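Local coordinates for protein pyridoxal kinase (Entamoeba histolytica, PDB 4S1H) that probably phosphorylates pyridoxal with ATP to give pyridoxal 5'-phosphate, and binds ADP and magnesium, at residues Met23-Ser28 against Ile258-Cys263; Lys205-Glu210 against Glu272-Thr277; Thr214-Thr219 against Thr247-Thr252. All coordinates share one frame; numbering follows the deposited sequence.

Interaction 1: Met23-Ser28 against Ile258-Cys263; sequences MIILDS and INIINC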
loop_
_atom_site.group_PDB
_atom_site.type_symbol
_atom_site.label_atom_id
_atom_site.label_comp_id
_atom_site.label_asym_id
_atom_site.label_seq_id
_atom_site.Cartn_x
_atom_site.Cartn_y
_atom_site.Cartn_z
ATOM N N MET A 23 -0.714 -4.623 -2.330
ATOM C CA MET A 23 0.176 -4.335 -1.194
ATOM C C MET A 23 -0.134 -5.271 -0.035
ATOM O O MET A 23 0.755 -5.864 0.565
ATOM C CB MET A 23 0.040 -2.872 -0.758
ATOM C CG MET A 23 0.473 -1.843 -1.808
ATOM S SD MET A 23 -0.049 -0.109 -1.471
ATOM C CE MET A 23 0.324 0.657 -3.030
ATOM N N ILE A 24 -1.413 -5.374 0.318
ATOM C CA ILE A 24 -1.835 -6.179 1.436
ATOM C C ILE A 24 -1.392 -7.629 1.230
ATOM O O ILE A 24 -0.863 -8.263 2.143
ATOM C CB ILE A 24 -3.365 -6.118 1.630
ATOM C CG1 ILE A 24 -3.767 -4.714 2.081
ATOM C CG2 ILE A 24 -3.837 -7.159 2.651
ATOM C CD1 ILE A 24 -5.245 -4.421 1.876
ATOM N N ILE A 25 -1.628 -8.152 0.028
ATOM C CA ILE A 25 -1.383 -9.568 -0.233
ATOM C C ILE A 25 0.128 -9.859 -0.326
ATOM O O ILE A 25 0.635 -10.755 0.355
ATOM C CB ILE A 25 -2.163 -10.069 -1.464
ATOM C CG1 ILE A 25 -3.648 -9.900 -1.173
ATOM C CG2 ILE A 25 -1.784 -11.511 -1.761
ATOM C CD1 ILE A 25 -4.547 -9.909 -2.398
ATOM N N LEU A 26 0.825 -9.131 -1.180
ATOM C CA LEU A 26 2.279 -9.333 -1.354
ATOM C C LEU A 26 3.043 -9.030 -0.065
ATOM O O LEU A 26 3.970 -9.778 0.287
ATOM C CB LEU A 26 2.814 -8.520 -2.526
ATOM C CG LEU A 26 2.366 -8.989 -3.910
ATOM C CD1 LEU A 26 2.620 -7.954 -4.993
ATOM C CD2 LEU A 26 3.008 -10.315 -4.297
ATOM N N ASP A 27 2.639 -8.002 0.663
ATOM C CA ASP A 27 3.248 -7.767 2.004
ATOM C C ASP A 27 3.038 -8.995 2.936
ATOM O O ASP A 27 3.979 -9.455 3.601
ATOM C CB ASP A 27 2.724 -6.479 2.714
ATOM C CG ASP A 27 3.099 -5.143 1.984
ATOM O OD1 ASP A 27 3.937 -5.115 1.044
ATOM O OD2 ASP A 27 2.508 -4.079 2.355
ATOM N N SER A 28 1.831 -9.562 2.970
ATOM C CA SER A 28 1.547 -10.689 3.846
ATOM C C SER A 28 2.325 -11.964 3.457
ATOM O O SER A 28 2.638 -12.779 4.301
ATOM C CB SER A 28 0.036 -10.978 3.941
ATOM O OG SER A 28 -0.273 -12.279 3.470
ATOM N N ILE A 258 -14.431 -5.750 0.406
ATOM C CA ILE A 258 -14.077 -7.101 0.842
ATOM C C ILE A 258 -13.293 -7.045 2.134
ATOM O O ILE A 258 -12.570 -6.066 2.401
ATOM C CB ILE A 258 -13.302 -7.915 -0.219
ATOM C CG1 ILE A 258 -12.017 -7.199 -0.644
ATOM C CG2 ILE A 258 -14.218 -8.213 -1.408
ATOM C CD1 ILE A 258 -11.121 -8.015 -1.532
ATOM N N ASN A 259 -13.472 -8.075 2.958
ATOM C CA ASN A 259 -12.914 -8.112 4.314
ATOM C C ASN A 259 -11.448 -8.628 4.353
ATOM O O ASN A 259 -11.109 -9.512 5.141
ATOM C CB ASN A 259 -13.828 -8.956 5.193
ATOM C CG ASN A 259 -13.591 -8.767 6.665
ATOM O OD1 ASN A 259 -12.959 -7.795 7.092
ATOM N ND2 ASN A 259 -14.135 -9.670 7.463
ATOM N N ILE A 260 -10.587 -8.024 3.558
ATOM C CA ILE A 260 -9.257 -8.534 3.374
ATOM C C ILE A 260 -8.361 -8.277 4.597
ATOM O O ILE A 260 -7.542 -9.121 4.911
ATOM C CB ILE A 260 -8.648 -8.050 2.034
ATOM C CG1 ILE A 260 -7.399 -8.868 1.704
ATOM C CG2 ILE A 260 -8.337 -6.564 2.046
ATOM C CD1 ILE A 260 -6.834 -8.568 0.333
ATOM N N ILE A 261 -8.539 -7.161 5.296
ATOM C CA ILE A 261 -7.654 -6.851 6.471
ATOM C C ILE A 261 -7.817 -7.896 7.589
ATOM O O ILE A 261 -6.838 -8.465 8.080
ATOM C CB ILE A 261 -7.887 -5.432 7.013
ATOM C CG1 ILE A 261 -7.573 -4.363 5.953
ATOM C CG2 ILE A 261 -7.012 -5.163 8.243
ATOM C CD1 ILE A 261 -6.142 -4.323 5.441
ATOM N N ASN A 262 -9.054 -8.196 7.961
ATOM C CA ASN A 262 -9.329 -9.224 8.962
ATOM C C ASN A 262 -8.959 -10.640 8.515
ATOM O O ASN A 262 -8.725 -11.506 9.358
ATOM C CB ASN A 262 -10.771 -9.137 9.455
ATOM C CG ASN A 262 -11.033 -7.834 10.203
ATOM O OD1 ASN A 262 -10.242 -7.464 11.074
ATOM N ND2 ASN A 262 -12.069 -7.079 9.796
ATOM N N CYS A 263 -8.887 -10.844 7.194
ATOM C CA CYS A 263 -8.548 -12.116 6.629
ATOM C C CYS A 263 -7.067 -12.261 6.324
ATOM O O CYS A 263 -6.662 -13.307 5.835
ATOM C CB CYS A 263 -9.414 -12.383 5.382
ATOM S SG CYS A 263 -11.162 -12.677 5.834
#
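The backbones of helix 18-28 and the irregular turn at Ile258-Cys263 stay well apart, coming nearest at Ile24 and Ile261, where the CA atoms are 7.7 Å from each other. Isoleucine side chains bridge the interval, joining the loop between helix 234-250 and strand 277-278 to a helix beside the main sheet of the ribokinase-like fold. The two segments share no hydrogen bond, and the four isoleucines that touch are all buried. Ile24 sends its longer branch between two partners: CD1 lies 3.8 Å from CG2 of Ile260 and 3.7 Å from CD1 of Ile261. Ile261 meets it crosswise, its chi2 of -61° bending the terminal methyl back toward the helix although its CB does not point there. Ile260 uses both its branches. CG1 stands anti to the backbone N (chi1 -166°) and the chain runs on extended, which carries CD1 alongside Ile24 CG2 and on to Ile25, 3.8 Å from Ile25 CG1. The two side chains cross there at about a right angle, the CD1 methyl of Ile260 resting against both CG1 and CD1 of Ile25. Phe16 packs against Ile24, Ile260 and Ile261, while Ile25 also rests on Tyr222 and Ser226 of helix 216-229. The subunit interface lies close by: Ile261 O accepts a hydrogen bond from Gln30 of the second subunit, and Asp27 forms a salt bridge with Arg20 of that subunit. Within the turn, ND2 of Asn262 donates to OD1 of Asn259 at 2.9 Å, on a lone pair in the carbonyl plane.

Interaction 2: Lys205-Glu210 against Glu272-Thr277; sequences KIPRIE and ESFTIT. With ADP (adenosine-5'-diphosphate), chain C.
Phe274 lays the CD2-CE2 side of its ring against the backbone of Lys205-Pro207, part of strand 202-207 in the four-stranded antiparallel sheet of this ribokinase-like fold. Its CD2 comes within 3.4 Å of Lys205 O, approaching obliquely, while CE2 is 4.0 Å from Ile206 CG1. Pro207 takes the ring edge, with its CD near the ring plane. The phenyl group reaches the strand because CG stands anti to the carbonyl carbon of Phe274 (chi1 -67°) and CB points at the strand. Ser243 and Gln246 of helix 234-250 also touch the ring, which is thus shared between helix and sheet.

Where the backbones are too far apart to pair directly, water joins them. One water accepts from Lys205 N at 2.9 Å and donates to Thr275 O; a second accepts from Thr275 N at 2.8 Å and gives only a weak bond to Lys205 O. Direct pairing begins just beyond, where Thr277 bonds to Thr203. Ile206, touched by Phe274 through CG1, turns its CD1 toward the ribose, 3.6 Å from O2' of ADP. Farther along the same segment, the backbone of Ile209 holds the adenine edge by two hydrogen bonds: ADP N6 donates to Ile209 O at 2.8 Å, and Ile209 N donates to ADP N1 at 2.8 Å in a nearly straight bond (168°).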
loop_
_atom_site.group_PDB
_atom_site.type_symbol
_atom_site.label_atom_id
_atom_site.label_comp_id
_atom_site.label_asym_id
_atom_site.label_seq_id
_atom_site.Cartn_x
_atom_site.Cartn_y
_atom_site.Cartn_z
ATOM N N LYS A 205 -15.885 -25.013 -10.863
ATOM C CA LYS A 205 -17.249 -24.531 -10.598
ATOM C C LYS A 205 -17.307 -23.950 -9.172
ATOM O O LYS A 205 -16.965 -24.634 -8.203
ATOM C CB LYS A 205 -18.256 -25.658 -10.779
ATOM C CG LYS A 205 -19.704 -25.204 -10.678
ATOM C CD LYS A 205 -20.684 -26.365 -10.766
ATOM C CE LYS A 205 -20.567 -27.185 -12.010
ATOM N NZ LYS A 205 -20.600 -26.404 -13.265
ATOM N N ILE A 206 -17.749 -22.700 -9.072
ATOM C CA ILE A 206 -17.799 -21.960 -7.809
ATOM C C ILE A 206 -19.246 -21.518 -7.535
ATOM O O ILE A 206 -19.817 -20.821 -8.355
ATOM C CB ILE A 206 -16.931 -20.709 -7.909
ATOM C CG1 ILE A 206 -15.478 -21.114 -8.222
ATOM C CG2 ILE A 206 -17.006 -19.885 -6.622
ATOM C CD1 ILE A 206 -14.733 -20.126 -9.097
ATOM N N PRO A 207 -19.815 -21.885 -6.369
ATOM C CA PRO A 207 -21.193 -21.426 -6.083
ATOM C C PRO A 207 -21.207 -19.942 -5.876
ATOM O O PRO A 207 -20.306 -19.433 -5.202
ATOM C CB PRO A 207 -21.551 -22.149 -4.779
ATOM C CG PRO A 207 -20.644 -23.330 -4.722
ATOM C CD PRO A 207 -19.357 -22.885 -5.379
ATOM N N ARG A 208 -22.154 -19.238 -6.483
ATOM C CA ARG A 208 -22.203 -17.785 -6.325
ATOM C C ARG A 208 -22.650 -17.428 -4.909
ATOM O O ARG A 208 -23.605 -18.008 -4.394
ATOM C CB ARG A 208 -23.154 -17.131 -7.335
ATOM C CG ARG A 208 -22.985 -15.610 -7.372
ATOM C CD ARG A 208 -24.047 -14.947 -8.266
ATOM N NE ARG A 208 -23.707 -14.977 -9.682
ATOM C CZ ARG A 208 -22.705 -14.297 -10.238
ATOM N NH1 ARG A 208 -21.897 -13.530 -9.504
ATOM N NH2 ARG A 208 -22.495 -14.394 -11.548
ATOM N N ILE A 209 -21.954 -16.483 -4.299
ATOM C CA ILE A 209 -22.347 -15.883 -3.035
ATOM C C ILE A 209 -23.068 -14.595 -3.411
ATOM O O ILE A 209 -22.598 -13.851 -4.266
ATOM C CB ILE A 209 -21.110 -15.571 -2.162
ATOM C CG1 ILE A 209 -20.392 -16.871 -1.776
ATOM C CG2 ILE A 209 -21.519 -14.768 -0.936
ATOM C CD1 ILE A 209 -19.032 -16.678 -1.135
ATOM N N GLU A 210 -24.213 -14.334 -2.785
ATOM C CA GLU A 210 -25.021 -13.164 -3.141
ATOM C C GLU A 210 -24.282 -11.841 -2.932
ATOM O O GLU A 210 -23.679 -11.616 -1.876
ATOM C CB GLU A 210 -26.340 -13.131 -2.359
ATOM C CG GLU A 210 -27.395 -14.098 -2.909
ATOM C CD GLU A 210 -27.733 -13.850 -4.376
ATOM O OE1 GLU A 210 -27.718 -12.678 -4.821
ATOM O OE2 GLU A 210 -28.000 -14.837 -5.091
ATOM N N GLU A 272 -7.193 -26.397 -0.657
ATOM C CA GLU A 272 -7.616 -26.440 -2.040
ATOM C C GLU A 272 -8.975 -27.119 -2.026
ATOM O O GLU A 272 -9.074 -28.336 -2.195
ATOM C CB GLU A 272 -6.573 -27.185 -2.875
ATOM C CG GLU A 272 -5.235 -26.457 -2.853
ATOM C CD GLU A 272 -4.144 -27.108 -3.658
ATOM O OE1 GLU A 272 -4.463 -27.912 -4.563
ATOM O OE2 GLU A 272 -2.961 -26.764 -3.399
ATOM N N SER A 273 -10.012 -26.312 -1.856
ATOM C CA SER A 273 -11.374 -26.763 -1.579
ATOM C C SER A 273 -12.187 -27.123 -2.806
ATOM O O SER A 273 -13.289 -27.666 -2.658
ATOM C CB SER A 273 -12.167 -25.665 -0.869
ATOM O OG SER A 273 -11.376 -24.990 0.035
ATOM N N PHE A 274 -11.700 -26.784 -4.000
ATOM C CA PHE A 274 -12.476 -27.024 -5.233
ATOM C C PHE A 274 -11.857 -28.129 -6.020
ATOM O O PHE A 274 -10.726 -28.525 -5.816
ATOM C CB PHE A 274 -12.530 -25.753 -6.075
ATOM C CG PHE A 274 -13.309 -24.662 -5.432
ATOM C CD1 PHE A 274 -12.721 -23.753 -4.568
ATOM C CD2 PHE A 274 -14.681 -24.577 -5.675
ATOM C CE1 PHE A 274 -13.492 -22.774 -3.974
ATOM C CE2 PHE A 274 -15.438 -23.593 -5.089
ATOM C CZ PHE A 274 -14.846 -22.692 -4.246
ATOM N N THR A 275 -12.652 -28.663 -6.933
ATOM C CA THR A 275 -12.212 -29.714 -7.805
ATOM C C THR A 275 -11.697 -29.096 -9.093
ATOM O O THR A 275 -12.385 -28.270 -9.705
ATOM C CB THR A 275 -13.395 -30.670 -8.096
ATOM O OG1 THR A 275 -13.867 -31.221 -6.858
ATOM C CG2 THR A 275 -12.980 -31.796 -9.012
ATOM N N ILE A 276 -10.502 -29.518 -9.499
ATOM C CA ILE A 276 -9.947 -29.224 -10.825
ATOM C C ILE A 276 -10.569 -30.205 -11.801
ATOM O O ILE A 276 -10.349 -31.425 -11.713
ATOM C CB ILE A 276 -8.408 -29.429 -10.858
ATOM C CG1 ILE A 276 -7.754 -28.444 -9.897
ATOM C CG2 ILE A 276 -7.843 -29.268 -12.270
ATOM C CD1 ILE A 276 -8.074 -27.004 -10.199
ATOM N N THR A 277 -11.372 -29.678 -12.728
ATOM C CA THR A 277 -12.035 -30.545 -13.726
ATOM C C THR A 277 -11.418 -30.369 -15.094
ATOM O O THR A 277 -11.605 -29.332 -15.735
ATOM C CB THR A 277 -13.512 -30.200 -13.755
ATOM O OG1 THR A 277 -14.040 -30.387 -12.426
ATOM C CG2 THR A 277 -14.293 -31.083 -14.796
HETATM P PB ADP C . -13.509 -9.238 -11.398
HETATM O O1B ADP C . -14.887 -9.185 -12.016
HETATM O O2B ADP C . -13.353 -8.320 -10.197
HETATM O O3B ADP C . -12.438 -9.158 -12.442
HETATM P PA ADP C . -14.386 -11.948 -10.855
HETATM O O1A ADP C . -14.034 -12.804 -12.041
HETATM O O2A ADP C . -15.775 -11.417 -10.720
HETATM O O3A ADP C . -13.348 -10.705 -10.768
HETATM O "O5'" ADP C . -14.029 -12.717 -9.518
HETATM C "C5'" ADP C . -12.762 -13.277 -9.239
HETATM C "C4'" ADP C . -13.001 -14.490 -8.386
HETATM O "O4'" ADP C . -13.691 -14.103 -7.198
HETATM C "C3'" ADP C . -13.908 -15.496 -9.086
HETATM O "O3'" ADP C . -13.146 -16.434 -9.854
HETATM C "C2'" ADP C . -14.640 -16.115 -7.934
HETATM O "O2'" ADP C . -13.851 -17.151 -7.366
HETATM C "C1'" ADP C . -14.756 -14.998 -6.912
HETATM N N9 ADP C . -16.049 -14.273 -6.916
HETATM C C8 ADP C . -16.347 -13.065 -7.412
HETATM N N7 ADP C . -17.644 -12.738 -7.188
HETATM C C5 ADP C . -18.188 -13.765 -6.520
HETATM C C6 ADP C . -19.519 -14.083 -5.951
HETATM N N6 ADP C . -20.529 -13.199 -6.086
HETATM N N1 ADP C . -19.663 -15.274 -5.332
HETATM C C2 ADP C . -18.636 -16.162 -5.209
HETATM N N3 ADP C . -17.400 -15.929 -5.697
HETATM C C4 ADP C . -17.133 -14.770 -6.343
HETATM O O HOH W 1 -15.086 -27.784 -10.573
HETATM O O HOH W 2 -15.166 -27.538 -7.568
#

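Interaction 3: Thr214-Thr219 against Thr247-Thr252; sequences TGVGDT and TILRNT. With ADP (adenosine-5'-diphosphate), chain C.
Leu249 and Val216, which touch each other, both reach the adenine of ADP: over one face of the base lies Leu249 CD1, 3.6 Å from ADP C4, and toward the imidazole rim Val216 CG2 comes obliquely, 3.7 Å from ADP C8. In the amide of Asn251 the donor ND2 meets Thr247 O close to its own plane, 2.7 Å away, and helps close the end of helix 234-250.

The two apolar residues each divide their methyls between nucleotide and neighbour. Leu249 CD2 packs 3.7 Å from Val216 CG1, the side chains crossing at about a right angle. A turn further along helix 216-229, Thr219 CG2 meets Ile248 CD1 tip to tip at 4.1 Å. With chi1 at -63°, the methyl of Thr219 faces the other helix while OG1 turns back to Gly215 O, which also accepts from Thr219 N on the opposite face of its plane.

Gly217 N donates to ADP O2B at 3.0 Å, near the start of helix 216-229, whose dipole may further stabilise the phosphate. A glycine-rich turn leading into a helix beneath the phosphates, here Gly-Val-Gly-Asp, is characteristic of the anion hole of ribokinase-like kinases.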
loop_
_atom_site.group_PDB
_atom_site.type_symbol
_atom_site.label_atom_id
_atom_site.label_comp_id
_atom_site.label_asym_id
_atom_site.label_seq_id
_atom_site.Cartn_x
_atom_site.Cartn_y
_atom_site.Cartn_z
ATOM N N THR A 214 -16.418 -5.797 -5.122
ATOM C CA THR A 214 -15.423 -4.985 -5.770
ATOM C C THR A 214 -14.037 -5.395 -5.221
ATOM O O THR A 214 -13.897 -5.768 -4.059
ATOM C CB THR A 214 -15.750 -3.492 -5.543
ATOM O OG1 THR A 214 -17.042 -3.202 -6.104
ATOM C CG2 THR A 214 -14.709 -2.595 -6.185
ATOM N N GLY A 215 -13.053 -5.410 -6.099
ATOM C CA GLY A 215 -11.697 -5.861 -5.748
ATOM C C GLY A 215 -11.454 -7.363 -5.705
ATOM O O GLY A 215 -10.371 -7.824 -5.315
ATOM N N VAL A 216 -12.445 -8.152 -6.088
ATOM C CA VAL A 216 -12.293 -9.612 -5.984
ATOM C C VAL A 216 -11.347 -10.178 -7.031
ATOM O O VAL A 216 -10.506 -11.035 -6.746
ATOM C CB VAL A 216 -13.650 -10.357 -6.004
ATOM C CG1 VAL A 216 -14.288 -10.278 -4.643
ATOM C CG2 VAL A 216 -14.613 -9.827 -7.074
ATOM N N GLY A 217 -11.466 -9.697 -8.262
ATOM C CA GLY A 217 -10.538 -10.075 -9.298
ATOM C C GLY A 217 -9.124 -9.660 -8.994
ATOM O O GLY A 217 -8.188 -10.385 -9.287
ATOM N N ASP A 218 -8.972 -8.466 -8.431
ATOM C CA ASP A 218 -7.643 -8.006 -8.032
ATOM C C ASP A 218 -7.048 -8.924 -6.952
ATOM O O ASP A 218 -5.875 -9.301 -7.015
ATOM C CB ASP A 218 -7.723 -6.542 -7.530
ATOM C CG ASP A 218 -8.337 -5.589 -8.578
ATOM O OD1 ASP A 218 -8.259 -5.912 -9.802
ATOM O OD2 ASP A 218 -8.903 -4.528 -8.180
ATOM N N THR A 219 -7.854 -9.252 -5.960
ATOM C CA THR A 219 -7.442 -10.127 -4.866
ATOM C C THR A 219 -7.035 -11.486 -5.427
ATOM O O THR A 219 -5.973 -11.995 -5.108
ATOM C CB THR A 219 -8.561 -10.227 -3.834
ATOM O OG1 THR A 219 -8.794 -8.925 -3.281
ATOM C CG2 THR A 219 -8.242 -11.226 -2.748
ATOM N N THR A 247 -13.290 -17.939 1.232
ATOM C CA THR A 247 -13.224 -17.659 2.652
ATOM C C THR A 247 -13.394 -16.165 2.937
ATOM O O THR A 247 -14.147 -15.803 3.843
ATOM C CB THR A 247 -11.903 -18.166 3.250
ATOM O OG1 THR A 247 -11.847 -19.585 3.082
ATOM C CG2 THR A 247 -11.796 -17.807 4.741
ATOM N N ILE A 248 -12.728 -15.313 2.165
ATOM C CA ILE A 248 -12.840 -13.870 2.343
ATOM C C ILE A 248 -14.271 -13.408 2.115
ATOM O O ILE A 248 -14.822 -12.659 2.921
ATOM C CB ILE A 248 -11.885 -13.085 1.430
ATOM C CG1 ILE A 248 -10.425 -13.381 1.795
ATOM C CG2 ILE A 248 -12.150 -11.576 1.510
ATOM C CD1 ILE A 248 -9.446 -12.954 0.733
ATOM N N LEU A 249 -14.882 -13.895 1.042
ATOM C CA LEU A 249 -16.244 -13.464 0.725
ATOM C C LEU A 249 -17.302 -13.951 1.710
ATOM O O LEU A 249 -18.215 -13.201 2.072
ATOM C CB LEU A 249 -16.619 -13.904 -0.678
ATOM C CG LEU A 249 -15.777 -13.211 -1.714
ATOM C CD1 LEU A 249 -16.160 -13.760 -3.052
ATOM C CD2 LEU A 249 -15.980 -11.699 -1.711
ATOM N N ARG A 250 -17.188 -15.210 2.153
ATOM C CA ARG A 250 -18.083 -15.737 3.200
ATOM C C ARG A 250 -17.998 -14.902 4.462
ATOM O O ARG A 250 -18.972 -14.770 5.203
ATOM C CB ARG A 250 -17.800 -17.215 3.506
ATOM C CG ARG A 250 -18.341 -18.172 2.431
ATOM C CD ARG A 250 -18.174 -19.632 2.768
ATOM N NE ARG A 250 -18.412 -20.515 1.616
ATOM C CZ ARG A 250 -18.468 -21.845 1.684
ATOM N NH1 ARG A 250 -18.323 -22.478 2.848
ATOM N NH2 ARG A 250 -18.681 -22.551 0.577
ATOM N N ASN A 251 -16.828 -14.310 4.700
ATOM C CA ASN A 251 -16.624 -13.467 5.859
ATOM C C ASN A 251 -16.741 -11.966 5.638
ATOM O O ASN A 251 -16.356 -11.179 6.505
ATOM C CB ASN A 251 -15.271 -13.824 6.473
ATOM C CG ASN A 251 -15.321 -15.188 7.113
ATOM O OD1 ASN A 251 -15.798 -15.330 8.248
ATOM N ND2 ASN A 251 -14.895 -16.196 6.385
ATOM N N THR A 252 -17.321 -11.577 4.507
ATOM C CA THR A 252 -17.506 -10.183 4.162
ATOM C C THR A 252 -18.958 -9.821 4.384
ATOM O O THR A 252 -19.851 -10.527 3.924
ATOM C CB THR A 252 -17.091 -9.939 2.704
ATOM O OG1 THR A 252 -15.701 -10.192 2.567
ATOM C CG2 THR A 252 -17.417 -8.547 2.258
HETATM P PB ADP C . -13.509 -9.238 -11.398
HETATM O O1B ADP C . -14.887 -9.185 -12.016
HETATM O O2B ADP C . -13.353 -8.320 -10.197
HETATM O O3B ADP C . -12.438 -9.158 -12.442
HETATM P PA ADP C . -14.386 -11.948 -10.855
HETATM O O1A ADP C . -14.034 -12.804 -12.041
HETATM O O2A ADP C . -15.775 -11.417 -10.720
HETATM O O3A ADP C . -13.348 -10.705 -10.768
HETATM O "O5'" ADP C . -14.029 -12.717 -9.518
HETATM C "C5'" ADP C . -12.762 -13.277 -9.239
HETATM C "C4'" ADP C . -13.001 -14.490 -8.386
HETATM O "O4'" ADP C . -13.691 -14.103 -7.198
HETATM C "C3'" ADP C . -13.908 -15.496 -9.086
HETATM O "O3'" ADP C . -13.146 -16.434 -9.854
HETATM C "C2'" ADP C . -14.640 -16.115 -7.934
HETATM O "O2'" ADP C . -13.851 -17.151 -7.366
HETATM C "C1'" ADP C . -14.756 -14.998 -6.912
HETATM N N9 ADP C . -16.049 -14.273 -6.916
HETATM C C8 ADP C . -16.347 -13.065 -7.412
HETATM N N7 ADP C . -17.644 -12.738 -7.188
HETATM C C5 ADP C . -18.188 -13.765 -6.520
HETATM C C6 ADP C . -19.519 -14.083 -5.951
HETATM N N6 ADP C . -20.529 -13.199 -6.086
HETATM N N1 ADP C . -19.663 -15.274 -5.332
HETATM C C2 ADP C . -18.636 -16.162 -5.209
HETATM N N3 ADP C . -17.400 -15.929 -5.697
HETATM C C4 ADP C . -17.133 -14.770 -6.343
#

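Overall arrangement
Along the chain the segments run 23-28, 205-210, 214-219, 247-252, 258-263 and 272-277, so interactions 1 and 2 interleave and interaction 3 falls within the span of both. Interaction 3 is also spatially intermediate, its centre 10 Å from that of interaction 1 and 14 Å from that of interaction 2; the outer two are 21 Å apart and do not touch. Asn259 probably hydrogen-bonds to Asn251 and Thr252, just after helix 234-250, while Ile209 packs on Leu249. Interactions 2 and 3 together line the ADP pocket, and interaction 1 continues the packing from helix 216-229 to helix 18-28 and the subunit interface.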